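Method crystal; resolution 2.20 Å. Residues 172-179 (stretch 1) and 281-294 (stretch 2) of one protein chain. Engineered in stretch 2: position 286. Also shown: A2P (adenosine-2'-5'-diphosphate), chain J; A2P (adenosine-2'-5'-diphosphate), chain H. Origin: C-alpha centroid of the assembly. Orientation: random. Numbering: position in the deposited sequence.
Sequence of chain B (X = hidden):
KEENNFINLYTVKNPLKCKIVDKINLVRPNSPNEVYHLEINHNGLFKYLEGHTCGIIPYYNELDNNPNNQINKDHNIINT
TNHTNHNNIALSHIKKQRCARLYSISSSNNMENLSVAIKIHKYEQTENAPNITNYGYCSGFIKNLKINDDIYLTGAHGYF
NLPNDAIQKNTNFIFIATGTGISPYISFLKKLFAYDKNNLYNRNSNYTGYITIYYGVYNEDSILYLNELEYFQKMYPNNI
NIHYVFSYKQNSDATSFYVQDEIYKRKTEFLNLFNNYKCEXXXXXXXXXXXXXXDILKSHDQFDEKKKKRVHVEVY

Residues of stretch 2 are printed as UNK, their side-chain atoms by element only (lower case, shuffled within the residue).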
# COMPACT_ATOMS: atom_id res chain seq x y z
N ASN B 172 29.36 -8.57 3.54
CA ASN B 172 28.77 -8.17 2.28
C ASN B 172 27.25 -8.08 2.38
O ASN B 172 26.65 -8.72 3.23
CB ASN B 172 29.17 -9.14 1.17
CG ASN B 172 30.67 -9.40 1.14
OD1 ASN B 172 31.46 -8.47 1.02
ND2 ASN B 172 31.06 -10.66 1.25
N PHE B 173 26.64 -7.29 1.51
CA PHE B 173 25.19 -7.08 1.55
C PHE B 173 24.53 -7.12 0.18
O PHE B 173 25.15 -6.80 -0.84
CB PHE B 173 24.85 -5.73 2.19
CG PHE B 173 25.34 -5.58 3.61
CD1 PHE B 173 26.50 -4.88 3.88
CD2 PHE B 173 24.63 -6.12 4.66
CE1 PHE B 173 26.95 -4.72 5.18
CE2 PHE B 173 25.07 -5.96 5.96
CZ PHE B 173 26.23 -5.27 6.23
N ILE B 174 23.26 -7.51 0.17
CA ILE B 174 22.37 -7.27 -0.96
C ILE B 174 21.17 -6.48 -0.43
O ILE B 174 20.41 -6.99 0.39
CB ILE B 174 21.87 -8.57 -1.60
CG1 ILE B 174 23.03 -9.33 -2.24
CG2 ILE B 174 20.78 -8.29 -2.62
CD1 ILE B 174 22.66 -10.74 -2.69
N PHE B 175 21.03 -5.24 -0.87
CA PHE B 175 19.88 -4.42 -0.48
C PHE B 175 18.88 -4.36 -1.62
O PHE B 175 19.24 -4.04 -2.76
CB PHE B 175 20.31 -3.00 -0.10
CG PHE B 175 21.31 -2.93 1.02
CD1 PHE B 175 22.33 -1.99 0.99
CD2 PHE B 175 21.23 -3.78 2.11
CE1 PHE B 175 23.25 -1.91 2.01
CE2 PHE B 175 22.15 -3.71 3.14
CZ PHE B 175 23.16 -2.77 3.09
N ILE B 176 17.62 -4.66 -1.33
CA ILE B 176 16.57 -4.58 -2.34
C ILE B 176 15.51 -3.57 -1.90
O ILE B 176 14.99 -3.64 -0.79
CB ILE B 176 15.93 -5.97 -2.59
CG1 ILE B 176 16.98 -6.93 -3.16
CG2 ILE B 176 14.75 -5.86 -3.53
CD1 ILE B 176 16.55 -8.38 -3.17
N ALA B 177 15.20 -2.62 -2.78
CA ALA B 177 14.31 -1.52 -2.41
C ALA B 177 13.34 -1.08 -3.51
O ALA B 177 13.58 -1.29 -4.70
CB ALA B 177 15.12 -0.32 -1.93
N THR B 178 12.23 -0.48 -3.08
CA THR B 178 11.33 0.24 -3.97
C THR B 178 10.94 1.55 -3.31
O THR B 178 10.71 1.61 -2.11
CB THR B 178 10.05 -0.56 -4.29
OG1 THR B 178 9.31 -0.80 -3.09
CG2 THR B 178 10.39 -1.89 -4.95
N GLY B 179 10.88 2.62 -4.11
CA GLY B 179 10.45 3.92 -3.60
C GLY B 179 11.18 4.36 -2.34
O GLY B 179 12.41 4.40 -2.31
N UNK B 281 20.96 -10.41 3.17
CA UNK B 281 19.96 -10.00 2.20
C UNK B 281 18.86 -9.17 2.85
O UNK B 281 18.27 -9.59 3.84
c UNK B 281 19.37 -11.23 1.51
c UNK B 281 17.77 -12.33 -0.07
c UNK B 281 18.26 -11.00 0.47
c UNK B 281 18.76 -10.11 -0.66
N UNK B 282 18.61 -7.99 2.29
CA UNK B 282 17.58 -7.10 2.82
C UNK B 282 16.53 -6.79 1.76
O UNK B 282 16.86 -6.57 0.60
c UNK B 282 19.17 -5.61 6.99
c UNK B 282 20.41 -6.21 6.97
c UNK B 282 18.46 -5.48 5.81
o UNK B 282 21.12 -6.34 8.14
c UNK B 282 18.98 -5.94 4.61
c UNK B 282 20.95 -6.67 5.79
c UNK B 282 18.20 -5.80 3.32
c UNK B 282 20.23 -6.54 4.62
N UNK B 283 15.28 -6.75 2.18
CA UNK B 283 14.19 -6.40 1.28
C UNK B 283 13.27 -5.38 1.95
O UNK B 283 12.65 -5.67 2.98
c UNK B 283 14.25 -8.60 0.06
c UNK B 283 13.37 -7.64 0.87
c UNK B 283 12.14 -7.22 0.08
c UNK B 283 13.66 -9.99 -0.09
N UNK B 284 13.20 -4.19 1.39
CA UNK B 284 12.37 -3.12 1.94
C UNK B 284 11.53 -2.45 0.86
O UNK B 284 12.05 -1.91 -0.11
c UNK B 284 13.23 -2.08 2.65
s UNK B 284 12.26 -0.83 3.53
N UNK B 285 10.21 -2.50 1.03
CA UNK B 285 9.32 -1.99 0.00
C UNK B 285 8.05 -2.80 -0.10
O UNK B 285 7.54 -3.31 0.90
N UNK B 286 7.65 -3.02 -1.32
CA UNK B 286 6.42 -3.70 -1.64
C UNK B 286 6.42 -5.17 -1.20
O UNK B 286 7.39 -5.86 -1.38
c UNK B 286 6.10 -3.60 -3.15
c UNK B 286 5.96 -2.26 -3.81
n UNK B 286 3.83 0.78 -3.46
c UNK B 286 4.88 -1.39 -3.22
c UNK B 286 4.58 -0.23 -4.11
N UNK B 287 5.31 -5.64 -0.65
CA UNK B 287 5.21 -7.01 -0.15
C UNK B 287 5.53 -8.08 -1.20
O UNK B 287 6.10 -9.12 -0.87
c UNK B 287 1.34 -7.35 0.11
c UNK B 287 1.09 -6.42 1.29
n UNK B 287 -0.22 -6.69 1.93
c UNK B 287 2.68 -7.07 -0.54
c UNK B 287 3.82 -7.26 0.44
N UNK B 288 5.16 -7.83 -2.45
CA UNK B 288 5.32 -8.82 -3.51
C UNK B 288 6.78 -9.21 -3.76
O UNK B 288 7.07 -10.39 -3.97
c UNK B 288 4.69 -8.31 -4.81
o UNK B 288 3.30 -8.06 -4.64
N UNK B 289 7.70 -8.25 -3.73
CA UNK B 289 9.10 -8.59 -3.94
C UNK B 289 9.47 -9.93 -3.30
O UNK B 289 10.14 -10.76 -3.90
c UNK B 289 10.35 -4.98 -3.32
c UNK B 289 9.79 -6.18 -4.07
c UNK B 289 10.02 -7.50 -3.35
c UNK B 289 11.48 -7.93 -3.44
N UNK B 290 9.00 -10.13 -2.07
CA UNK B 290 9.40 -11.26 -1.23
C UNK B 290 9.44 -12.63 -1.91
O UNK B 290 10.47 -13.30 -1.90
n UNK B 290 8.08 -14.68 5.09
c UNK B 290 7.54 -14.10 4.02
n UNK B 290 6.25 -14.24 3.77
c UNK B 290 8.50 -11.34 0.01
n UNK B 290 8.31 -13.39 3.20
c UNK B 290 8.95 -12.36 1.04
c UNK B 290 7.82 -12.71 2.00
N UNK B 291 8.32 -13.04 -2.49
CA UNK B 291 8.17 -14.44 -2.91
C UNK B 291 9.01 -14.82 -4.12
O UNK B 291 9.57 -15.92 -4.17
c UNK B 291 5.14 -15.68 0.25
c UNK B 291 5.85 -15.76 -0.93
o UNK B 291 3.77 -14.42 1.75
c UNK B 291 4.53 -13.43 -0.29
c UNK B 291 5.91 -14.69 -1.82
c UNK B 291 4.48 -14.51 0.57
c UNK B 291 5.24 -13.52 -1.47
c UNK B 291 6.69 -14.79 -3.10
N UNK B 292 9.11 -13.92 -5.09
CA UNK B 292 9.92 -14.18 -6.28
C UNK B 292 11.39 -14.35 -5.91
O UNK B 292 12.06 -15.26 -6.39
c UNK B 292 8.84 -13.22 -11.01
n UNK B 292 7.91 -12.40 -11.84
c UNK B 292 9.75 -13.05 -7.30
c UNK B 292 9.13 -12.55 -9.67
c UNK B 292 9.90 -13.48 -8.75
N UNK B 293 11.89 -13.47 -5.04
CA UNK B 293 13.28 -13.53 -4.61
C UNK B 293 13.54 -14.75 -3.74
O UNK B 293 14.57 -15.42 -3.89
c UNK B 293 13.69 -12.26 -3.83
c UNK B 293 13.75 -11.06 -4.76
c UNK B 293 15.03 -12.47 -3.13
N UNK B 294 12.63 -15.04 -2.84
CA UNK B 294 12.75 -16.15 -1.92
C UNK B 294 12.80 -17.49 -2.61
O UNK B 294 13.54 -18.32 -2.21
c UNK B 294 11.64 -16.12 -0.89
c UNK B 294 12.83 -15.91 2.46
s UNK B 294 13.33 -15.09 0.98
c UNK B 294 11.79 -15.00 0.09
P1 A2P J . 4.59 1.45 -10.70
O1P A2P J . 4.07 0.33 -11.57
O2P A2P J . 3.73 1.74 -9.50
O3P A2P J . 5.04 2.67 -11.47
P2 A2P J . 5.85 3.73 -5.00
O4P A2P J . 6.71 3.58 -3.77
O5P A2P J . 4.41 3.29 -4.82
O6P A2P J . 6.02 5.05 -5.71
O5' A2P J . 6.46 2.65 -6.03
C5' A2P J . 7.86 2.44 -6.10
C4' A2P J . 8.19 1.57 -7.30
O4' A2P J . 7.76 0.23 -7.06
C3' A2P J . 7.44 2.05 -8.55
O3' A2P J . 8.34 1.97 -9.66
C2' A2P J . 6.33 1.04 -8.73
O2' A2P J . 5.97 0.87 -10.10
C1' A2P J . 7.02 -0.20 -8.21
N9 A2P J . 6.08 -1.32 -7.97
C8 A2P J . 4.73 -1.27 -8.05
N7 A2P J . 4.18 -2.48 -7.80
C5 A2P J . 5.19 -3.34 -7.56
C6 A2P J . 5.32 -4.78 -7.23
N6 A2P J . 4.23 -5.57 -7.09
N1 A2P J . 6.57 -5.28 -7.06
C2 A2P J . 7.66 -4.51 -7.18
N3 A2P J . 7.62 -3.20 -7.48
C4 A2P J . 6.44 -2.57 -7.68
P1 A2P H . 1.39 -10.20 -5.92
O1P A2P H . 2.60 -9.90 -6.76
O2P A2P H . 1.32 -9.40 -4.64
O3P A2P H . 1.10 -11.67 -5.73
P2 A2P H . -2.96 -7.62 -2.23
O4P A2P H . -1.64 -7.11 -1.72
O5P A2P H . -3.36 -8.97 -1.67
O6P A2P H . -4.08 -6.61 -2.21
O5' A2P H . -2.70 -7.90 -3.79
C5' A2P H . -3.78 -8.33 -4.63
C4' A2P H . -3.27 -8.63 -6.03
O4' A2P H . -2.68 -7.46 -6.61
C3' A2P H . -2.17 -9.70 -6.00
O3' A2P H . -2.35 -10.58 -7.11
C2' A2P H . -0.90 -8.91 -6.20
O2' A2P H . 0.14 -9.67 -6.80
C1' A2P H . -1.41 -7.85 -7.15
N9 A2P H . -0.42 -6.77 -7.36
C8 A2P H . 0.74 -6.60 -6.69
N7 A2P H . 1.42 -5.53 -7.16
C5 A2P H . 0.70 -5.01 -8.17
C6 A2P H . 0.83 -3.88 -9.11
N6 A2P H . 1.91 -3.06 -9.07
N1 A2P H . -0.15 -3.68 -10.02
C2 A2P H . -1.23 -4.49 -10.08
N3 A2P H . -1.42 -5.53 -9.26
C4 A2P H . -0.51 -5.84 -8.31

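Position 281 carries four carbons, forked at the second. One tip lies 3.4 Å from CG2 of Ile174. The late fork makes it Leu281; that tip is CD1, also 3.8 Å from Ile176 CD1.

Position 282 has one carbon, then a six-carbon ring bearing one oxygen. Its ring lies against the edge of Phe175 and near Phe173. It is Tyr282. Phe175 turns its ring edge toward the Tyr282 face, with centroids 5.5 Å apart and planes at 75°. Phe173 CD2 approaches Tyr282 CE1 at 3.9 Å. The backbone bonds twice: Tyr282 N to Ile174 O (2.8 Å) and Ile176 N to Tyr282 O (2.8 Å).

Position 283 has four carbons, forked at the first, with one arm two carbons long. The side chain touches Ile176. It is Ile283. Its CG1 lies 4.0 Å from Ile176 CD1.

Position 284 has one carbon and one sulfur, and points to the same sheet face as Ala177. It is Cys284. Cys284 N donates to Ile176 O at 2.9 Å; Thr178 N reaches Cys284 O in a weak bond of 3.3 Å.

Position 285 has no side-chain atoms, so it is Gly285. A CB here would sit 2.2 Å from Thr178 OG1, a clash, and the backbone angles also call for glycine.

Position 286 has four carbons in a row ending in nitrogen, and touches Thr178. It is Lys286, an engineered residue replacing His. Its N donates to Thr178 OG1 at 3.3 Å, and its NZ to O5P of A2P (chain J) at 2.9 Å.

Position 287 repeats that unbranched chain and does not touch stretch 1. It is Lys287.

Position 288 has one carbon and one oxygen: Ser288. Its OG makes a very short hydrogen bond, 2.4 Å, to O2P of A2P (chain H).

Position 289 has four carbons forked at the first, one arm two carbons long. Its carbons meet Ile176 and Thr178. It is Ile289. Its CD1 meets Thr178 CG2 at 3.5 Å.

Position 290 has three carbons, a nitrogen, then a carbon carrying two nitrogens. It is exposed: Arg290.

Position 291 has one carbon, then a six-carbon ring bearing one oxygen, clear of stretch 1: Tyr291.

Position 292 has four carbons and a terminal nitrogen, out of reach: Lys292.

Position 293 has one carbon carrying two, near Ile176. It is Val293. Its CG2 lies 4.2 Å from Ile176 CD1.

Position 294 has two carbons, sulfur and carbon, unbranched and out of reach: Met294.

The contact joins two parallel strands through backbone hydrogen bonds. Tyr282 packs with aromatic rings on the face it shares with Phe175. On the face of Ile174 and Ile176, Leu281 and Ile283 pack alongside; Ile289 and, from the helix, Val293 pack against Ile176.

Stretch 2 (281-294) LYICGKKSIRYKVM
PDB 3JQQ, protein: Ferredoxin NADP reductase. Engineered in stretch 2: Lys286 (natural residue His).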